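Thiamine-binding periplasmic protein (Escherichia coli, PDB 2QRY) captures thiamine and its mono- and diphosphate esters in the periplasm with high affinity for import by the ThiBPQ ABC transporter. Local coordinates at residues F120-Y125 with V247-R252. Sequence-based numbering, arbitrary orientation.
Sequences FVPFDY and VEVAAR. With TPS (thiamin phosphate), chain E.
Val247 sends one methyl, CG1, against the ring of Pro122, tightly, with CG1 3.5 Å from Pro122 CB; its other methyl, CG2, lies near CB of Tyr125. Next along, Glu248 turns to the other face of the sheet and is gripped through its backbone, its N donating to Asp124 O and its O accepting from Phe123 N. With CG anti to its carbonyl carbon (chi1 -54°), its chain runs out beside Asp124, and the two carboxylates lie nearly coplanar. Glu248 OE2 sits 2.7 Å from Asp124 OD1, close enough that one acid probably keeps a proton; OE1 is hydrogen-bonded to Tyr30. Glu248 OE2 also comes within 3.3 Å of CM4, the thiazolium methyl of thiamin phosphate. CB of Glu248 makes a CH-pi contact over the face of the Phe123 ring, 3.9 Å from its centroid. Were that ring cut back to an alanine, a gap would probably open against Glu248 CB and one wall beside its carboxylate would be lost. Strands 121-133 and 243-252 are antiparallel neighbours in the mixed sheet of a fold consistent with the type 2 periplasmic binding proteins, and their pairing brings Glu248 to the ligand pocket; strand 81-86 pairs along the far edge of 243-252. Val249 returns to the Pro122 face, its CG2 3.8 Å from Phe120 CB, while its carbonyl O approaches the Phe123 ring at the edge. Ala250 and Val121 exchange two backbone hydrogen bonds. Ala251 then brings its CB within 3.4 Å of Phe120 CD1, on a ring that also packs against helix 90-96 and meets Phe99 edge-to-face.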
loop_
_atom_site.group_PDB
_atom_site.type_symbol
_atom_site.label_atom_id
_atom_site.label_comp_id
_atom_site.label_asym_id
_atom_site.label_seq_id
_atom_site.Cartn_x
_atom_site.Cartn_y
_atom_site.Cartn_z
ATOM N N PHE A 120 11.893 -6.239 8.540
ATOM C CA PHE A 120 11.140 -5.841 7.354
ATOM C C PHE A 120 11.905 -4.937 6.385
ATOM O O PHE A 120 12.378 -3.861 6.748
ATOM C CB PHE A 120 9.835 -5.188 7.810
ATOM C CG PHE A 120 9.069 -6.033 8.786
ATOM C CD1 PHE A 120 8.384 -7.164 8.357
ATOM C CD2 PHE A 120 9.110 -5.755 10.145
ATOM C CE1 PHE A 120 7.754 -8.013 9.267
ATOM C CE2 PHE A 120 8.485 -6.597 11.066
ATOM C CZ PHE A 120 7.808 -7.729 10.624
ATOM N N VAL A 121 12.005 -5.394 5.143
ATOM C CA VAL A 121 12.714 -4.675 4.095
ATOM C C VAL A 121 11.766 -3.924 3.155
ATOM O O VAL A 121 10.864 -4.514 2.557
ATOM C CB VAL A 121 13.557 -5.652 3.240
ATOM C CG1 VAL A 121 14.447 -4.877 2.282
ATOM C CG2 VAL A 121 14.384 -6.553 4.138
ATOM N N PRO A 122 11.961 -2.606 3.013
ATOM C CA PRO A 122 11.095 -1.828 2.125
ATOM C C PRO A 122 11.400 -2.140 0.666
ATOM O O PRO A 122 12.534 -2.479 0.325
ATOM C CB PRO A 122 11.455 -0.382 2.460
ATOM C CG PRO A 122 11.953 -0.455 3.850
ATOM C CD PRO A 122 12.777 -1.718 3.857
ATOM N N PHE A 123 10.389 -2.028 -0.193
ATOM C CA PHE A 123 10.590 -2.252 -1.616
ATOM C C PHE A 123 10.001 -1.105 -2.439
ATOM O O PHE A 123 10.280 -0.984 -3.631
ATOM C CB PHE A 123 10.052 -3.629 -2.053
ATOM C CG PHE A 123 8.559 -3.803 -1.926
ATOM C CD1 PHE A 123 7.698 -3.305 -2.899
ATOM C CD2 PHE A 123 8.022 -4.552 -0.880
ATOM C CE1 PHE A 123 6.334 -3.559 -2.838
ATOM C CE2 PHE A 123 6.659 -4.812 -0.811
ATOM C CZ PHE A 123 5.815 -4.317 -1.789
ATOM N N ASP A 124 9.196 -0.263 -1.795
ATOM C CA ASP A 124 8.626 0.927 -2.432
ATOM C C ASP A 124 7.835 1.777 -1.443
ATOM O O ASP A 124 7.561 1.346 -0.325
ATOM C CB ASP A 124 7.757 0.587 -3.664
ATOM C CG ASP A 124 6.460 -0.130 -3.321
ATOM O OD1 ASP A 124 5.899 0.074 -2.218
ATOM O OD2 ASP A 124 5.982 -0.891 -4.189
ATOM N N TYR A 125 7.503 3.000 -1.840
ATOM C CA TYR A 125 6.745 3.880 -0.959
ATOM C C TYR A 125 5.849 4.816 -1.757
ATOM O O TYR A 125 6.025 4.983 -2.960
ATOM C CB TYR A 125 7.692 4.685 -0.056
ATOM C CG TYR A 125 8.497 5.759 -0.764
ATOM C CD1 TYR A 125 8.034 7.073 -0.832
ATOM C CD2 TYR A 125 9.721 5.459 -1.366
ATOM C CE1 TYR A 125 8.767 8.065 -1.478
ATOM C CE2 TYR A 125 10.465 6.446 -2.018
ATOM C CZ TYR A 125 9.981 7.747 -2.068
ATOM O OH TYR A 125 10.713 8.731 -2.695
ATOM N N VAL A 247 5.172 2.795 3.347
ATOM C CA VAL A 247 6.396 2.153 2.921
ATOM C C VAL A 247 6.041 0.682 2.972
ATOM O O VAL A 247 5.848 0.127 4.049
ATOM C CB VAL A 247 7.574 2.416 3.889
ATOM C CG1 VAL A 247 8.791 1.642 3.429
ATOM C CG2 VAL A 247 7.884 3.907 3.955
ATOM N N GLU A 248 5.924 0.052 1.810
ATOM C CA GLU A 248 5.587 -1.365 1.774
ATOM C C GLU A 248 6.835 -2.164 2.093
ATOM O O GLU A 248 7.940 -1.761 1.747
ATOM C CB GLU A 248 5.048 -1.754 0.397
ATOM C CG GLU A 248 3.886 -0.903 -0.059
ATOM C CD GLU A 248 3.136 -1.529 -1.209
ATOM O OE1 GLU A 248 2.161 -2.275 -0.949
ATOM O OE2 GLU A 248 3.531 -1.287 -2.372
ATOM N N VAL A 249 6.655 -3.306 2.738
ATOM C CA VAL A 249 7.786 -4.129 3.127
ATOM C C VAL A 249 7.565 -5.614 2.903
ATOM O O VAL A 249 6.459 -6.065 2.613
ATOM C CB VAL A 249 8.105 -3.931 4.624
ATOM C CG1 VAL A 249 8.338 -2.459 4.916
ATOM C CG2 VAL A 249 6.957 -4.448 5.465
ATOM N N ALA A 250 8.648 -6.363 3.046
ATOM C CA ALA A 250 8.627 -7.806 2.909
ATOM C C ALA A 250 9.534 -8.379 4.004
ATOM O O ALA A 250 10.443 -7.695 4.488
ATOM C CB ALA A 250 9.128 -8.210 1.540
ATOM N N ALA A 251 9.272 -9.619 4.402
ATOM C CA ALA A 251 10.073 -10.277 5.422
ATOM C C ALA A 251 9.981 -11.788 5.248
ATOM O O ALA A 251 8.997 -12.303 4.703
ATOM C CB ALA A 251 9.588 -9.883 6.801
ATOM N N ARG A 252 11.011 -12.497 5.701
ATOM C CA ARG A 252 11.027 -13.946 5.594
ATOM C C ARG A 252 10.434 -14.518 6.878
ATOM O O ARG A 252 10.583 -13.937 7.951
ATOM C CB ARG A 252 12.458 -14.449 5.380
ATOM C CG ARG A 252 13.372 -14.414 6.603
ATOM C CD ARG A 252 14.810 -14.746 6.189
ATOM N NE ARG A 252 15.589 -15.421 7.231
ATOM C CZ ARG A 252 15.271 -16.601 7.765
ATOM N NH1 ARG A 252 14.180 -17.251 7.367
ATOM N NH2 ARG A 252 16.053 -17.144 8.689
HETATM C CM2 TPS E . -3.169 2.733 -10.952
HETATM N N3 TPS E . -1.213 0.080 -5.265
HETATM C C2 TPS E . -2.462 -0.189 -5.588
HETATM S S1 TPS E . -3.054 -1.111 -4.258
HETATM C C5 TPS E . -1.577 -1.104 -3.284
HETATM C C4 TPS E . -0.717 -0.379 -4.081
HETATM C CM4 TPS E . 0.715 -0.108 -3.634
HETATM C C6 TPS E . -1.452 -1.759 -1.944
HETATM C C7 TPS E . -2.816 -2.440 -1.828
HETATM O O7 TPS E . -3.025 -3.124 -0.598
HETATM N N1A TPS E . -2.263 3.058 -8.688
HETATM C C2A TPS E . -2.432 2.238 -9.729
HETATM N N3A TPS E . -1.964 0.992 -9.704
HETATM C C4A TPS E . -1.302 0.511 -8.629
HETATM N N4A TPS E . -0.830 -0.790 -8.630
HETATM C C5A TPS E . -1.102 1.359 -7.494
HETATM C C6A TPS E . -1.618 2.664 -7.579
HETATM C C7A TPS E . -0.362 0.902 -6.214
HETATM P P1 TPS E . -4.503 -3.772 -0.684
HETATM O O1 TPS E . -5.538 -2.658 -1.008
HETATM O O2 TPS E . -4.873 -4.542 0.649
HETATM O O3 TPS E . -4.517 -4.790 -1.844
#